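Long-range contact in exopolysaccharide biosynthesis protein (Pantoea stewartii subsp. stewartii DC283, PDB 6TGF), which modifies glycan biofilm, probably as a tailspike-like hydrolase acting on exopolysaccharide: residues B[419-424]-B[443-448]. Sequence-based numbering, arbitrary orientation.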
ATOM      1  N   PHE B 419       0.329   6.270  -9.967  1.00 26.80           N
ATOM      2  CA  PHE B 419       0.757   7.411 -10.816  1.00 27.29           C
ATOM      3  C   PHE B 419       0.082   7.335 -12.190  1.00 28.12           C
ATOM      4  O   PHE B 419      -0.397   6.256 -12.585  1.00 28.16           O
ATOM      5  CB  PHE B 419       2.283   7.469 -10.932  1.00 27.01           C
ATOM      6  CG  PHE B 419       2.947   6.269 -11.562  1.00 26.82           C
ATOM      7  CD1 PHE B 419       3.384   5.210 -10.783  1.00 26.67           C
ATOM      8  CD2 PHE B 419       3.168   6.211 -12.929  1.00 26.90           C
ATOM      9  CE1 PHE B 419       4.004   4.112 -11.359  1.00 26.62           C
ATOM     10  CE2 PHE B 419       3.791   5.112 -13.503  1.00 26.83           C
ATOM     11  CZ  PHE B 419       4.210   4.065 -12.717  1.00 26.68           C
ATOM     12  N   ASN B 420       0.044   8.476 -12.885  1.00 29.06           N
ATOM     13  CA  ASN B 420      -0.572   8.626 -14.229  1.00 30.03           C
ATOM     14  C   ASN B 420       0.187   9.712 -15.004  1.00 30.68           C
ATOM     15  O   ASN B 420       0.103  10.887 -14.602  1.00 30.66           O
ATOM     16  CB  ASN B 420      -2.071   8.912 -14.117  1.00 30.33           C
ATOM     17  CG  ASN B 420      -2.745   9.072 -15.463  1.00 30.72           C
ATOM     18  OD1 ASN B 420      -2.782  10.170 -16.012  1.00 31.11           O
ATOM     19  ND2 ASN B 420      -3.291   7.993 -15.996  1.00 30.90           N
ATOM     20  N   ALA B 421       0.909   9.321 -16.060  1.00 31.52           N
ATOM     21  CA  ALA B 421       1.643  10.220 -16.982  1.00 32.40           C
ATOM     22  C   ALA B 421       0.885  10.306 -18.312  1.00 33.61           C
ATOM     23  O   ALA B 421       0.672   9.246 -18.934  1.00 33.73           O
ATOM     24  CB  ALA B 421       3.053   9.721 -17.178  1.00 32.23           C
ATOM     25  N   GLN B 422       0.493  11.519 -18.720  1.00 34.85           N
ATOM     26  CA  GLN B 422      -0.312  11.786 -19.944  1.00 35.98           C
ATOM     27  C   GLN B 422       0.440  12.749 -20.870  1.00 36.75           C
ATOM     28  O   GLN B 422       0.924  13.787 -20.376  1.00 36.62           O
ATOM     29  CB  GLN B 422      -1.669  12.394 -19.582  1.00 36.55           C
ATOM     30  CG  GLN B 422      -2.561  11.478 -18.758  1.00 36.76           C
ATOM     31  CD  GLN B 422      -3.159  10.340 -19.550  1.00 37.31           C
ATOM     32  OE1 GLN B 422      -3.547  10.491 -20.708  1.00 38.05           O
ATOM     33  NE2 GLN B 422      -3.255   9.183 -18.914  1.00 37.18           N
ATOM     34  N   HIS B 423       0.524  12.407 -22.160  1.00 37.72           N
ATOM     35  CA  HIS B 423       0.923  13.300 -23.283  1.00 38.63           C
ATOM     36  C   HIS B 423       2.296  13.938 -23.029  1.00 39.19           C
ATOM     37  O   HIS B 423       2.477  15.109 -23.419  1.00 39.57           O
ATOM     38  CB  HIS B 423      -0.172  14.350 -23.526  1.00 38.86           C
ATOM     39  CG  HIS B 423      -1.455  13.765 -24.011  1.00 38.99           C
ATOM     40  ND1 HIS B 423      -1.590  13.235 -25.280  1.00 39.30           N
ATOM     41  CD2 HIS B 423      -2.656  13.619 -23.409  1.00 38.88           C
ATOM     42  CE1 HIS B 423      -2.820  12.788 -25.438  1.00 39.48           C
ATOM     43  NE2 HIS B 423      -3.494  13.015 -24.304  1.00 39.22           N
ATOM     44  N   CYS B 424       3.231  13.194 -22.430  1.00 39.69           N
ATOM     45  CA  CYS B 424       4.630  13.635 -22.172  1.00 40.34           C
ATOM     46  C   CYS B 424       5.499  13.300 -23.389  1.00 41.36           C
ATOM     47  O   CYS B 424       5.556  12.113 -23.761  1.00 41.50           O
ATOM     48  CB  CYS B 424       5.192  12.986 -20.913  1.00 39.90           C
ATOM     49  SG  CYS B 424       4.333  13.504 -19.405  1.00 39.61           S
ATOM     50  N   GLY B 443       0.245   1.861 -12.038  1.00 28.20           N
ATOM     51  CA  GLY B 443       0.672   3.072 -12.765  1.00 28.54           C
ATOM     52  C   GLY B 443       0.219   3.054 -14.214  1.00 29.02           C
ATOM     53  O   GLY B 443       0.235   1.968 -14.824  1.00 29.03           O
ATOM     54  N   TRP B 444      -0.171   4.217 -14.742  1.00 29.66           N
ATOM     55  CA  TRP B 444      -0.603   4.419 -16.153  1.00 30.30           C
ATOM     56  C   TRP B 444       0.327   5.429 -16.835  1.00 30.63           C
ATOM     57  O   TRP B 444       0.546   6.513 -16.264  1.00 30.37           O
ATOM     58  CB  TRP B 444      -2.064   4.879 -16.210  1.00 30.70           C
ATOM     59  CG  TRP B 444      -3.060   3.836 -15.807  1.00 30.92           C
ATOM     60  CD1 TRP B 444      -3.299   3.371 -14.546  1.00 30.88           C
ATOM     61  CD2 TRP B 444      -3.976   3.136 -16.671  1.00 31.28           C
ATOM     62  NE1 TRP B 444      -4.288   2.427 -14.566  1.00 31.15           N
ATOM     63  CE2 TRP B 444      -4.724   2.259 -15.855  1.00 31.31           C
ATOM     64  CE3 TRP B 444      -4.233   3.157 -18.047  1.00 31.55           C
ATOM     65  CZ2 TRP B 444      -5.708   1.417 -16.372  1.00 31.51           C
ATOM     66  CZ3 TRP B 444      -5.205   2.323 -18.557  1.00 31.79           C
ATOM     67  CH2 TRP B 444      -5.933   1.468 -17.729  1.00 31.75           C
ATOM     68  N   ILE B 445       0.866   5.070 -18.002  1.00 31.31           N
ATOM     69  CA  ILE B 445       1.620   5.987 -18.907  1.00 32.01           C
ATOM     70  C   ILE B 445       0.940   5.940 -20.279  1.00 32.92           C
ATOM     71  O   ILE B 445       1.092   4.921 -20.980  1.00 32.90           O
ATOM     72  CB  ILE B 445       3.117   5.616 -18.975  1.00 31.77           C
ATOM     73  CG1 ILE B 445       3.761   5.610 -17.584  1.00 31.47           C
ATOM     74  CG2 ILE B 445       3.857   6.538 -19.934  1.00 31.94           C
ATOM     75  CD1 ILE B 445       5.120   4.946 -17.532  1.00 31.37           C
ATOM     76  N   GLU B 446       0.204   6.999 -20.629  1.00 34.00           N
ATOM     77  CA  GLU B 446      -0.648   7.063 -21.845  1.00 35.09           C
ATOM     78  C   GLU B 446      -0.174   8.212 -22.741  1.00 35.65           C
ATOM     79  O   GLU B 446       0.056   9.315 -22.214  1.00 35.68           O
ATOM     80  CB  GLU B 446      -2.117   7.256 -21.459  1.00 35.67           C
ATOM     81  CG  GLU B 446      -2.557   6.400 -20.287  1.00 35.68           C
ATOM     82  CD  GLU B 446      -4.061   6.327 -20.107  1.00 36.35           C
ATOM     83  OE1 GLU B 446      -4.730   5.757 -20.993  1.00 37.16           O
ATOM     84  OE2 GLU B 446      -4.563   6.850 -19.091  1.00 36.51           O
ATOM     85  N   HIS B 447      -0.034   7.946 -24.043  1.00 36.37           N
ATOM     86  CA  HIS B 447       0.255   8.948 -25.106  1.00 37.03           C
ATOM     87  C   HIS B 447       1.592   9.655 -24.833  1.00 37.01           C
ATOM     88  O   HIS B 447       1.746  10.805 -25.284  1.00 37.25           O
ATOM     89  CB  HIS B 447      -0.916   9.934 -25.226  1.00 37.49           C
ATOM     90  CG  HIS B 447      -2.259   9.301 -25.066  1.00 37.66           C
ATOM     91  ND1 HIS B 447      -2.817   8.490 -26.037  1.00 37.93           N
ATOM     92  CD2 HIS B 447      -3.153   9.348 -24.054  1.00 37.58           C
ATOM     93  CE1 HIS B 447      -3.998   8.070 -25.630  1.00 38.07           C
ATOM     94  NE2 HIS B 447      -4.228   8.583 -24.416  1.00 37.79           N
ATOM     95  N   CYS B 448       2.522   8.986 -24.140  1.00 36.83           N
ATOM     96  CA  CYS B 448       3.881   9.496 -23.814  1.00 36.85           C
ATOM     97  C   CYS B 448       4.898   8.859 -24.766  1.00 37.17           C
ATOM     98  O   CYS B 448       4.881   7.622 -24.899  1.00 37.19           O
ATOM     99  CB  CYS B 448       4.259   9.194 -22.368  1.00 36.46           C
ATOM    100  SG  CYS B 448       3.176   9.980 -21.147  1.00 36.16           S
TER
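G443 CA sits over the centre of one face of the F419 ring, a CH-pi contact 3.6 Å from the centroid, and I445 CG1 meets the ring at its edge. F419 CG stands between the backbone N and the carbonyl carbon (chi1 61°), from where the ring reaches across to G443. The two segments are neighbouring rungs of a tailspike-like parallel beta-helix, in register throughout; the F419 ring also stacks with W386 of the preceding rung. Beyond the strands the H423 and H447 rings lie side by side, planes near parallel at 11° but slid apart; the rings barely overlap, and H447 CB lies over a face of H423. Q422 OE1 lies at the edge of the H447 ring, whose ND1 is hydrogen-bonded to D468 OD2. On the face with N420, W444 and E446, Q422 NE2 donates twice, to N420 OD1 within its own strand and, at 2.7 Å, to E446 OE2, approaching from above the carboxylate plane. The parallel backbone bonds run from W444 N to F419 O and end past strand 419-422 at H423 N to E446 O. On the buried side, where A421 CB packs against C448 SG, the final bond is C424 N to that same SG, 3.5 Å long.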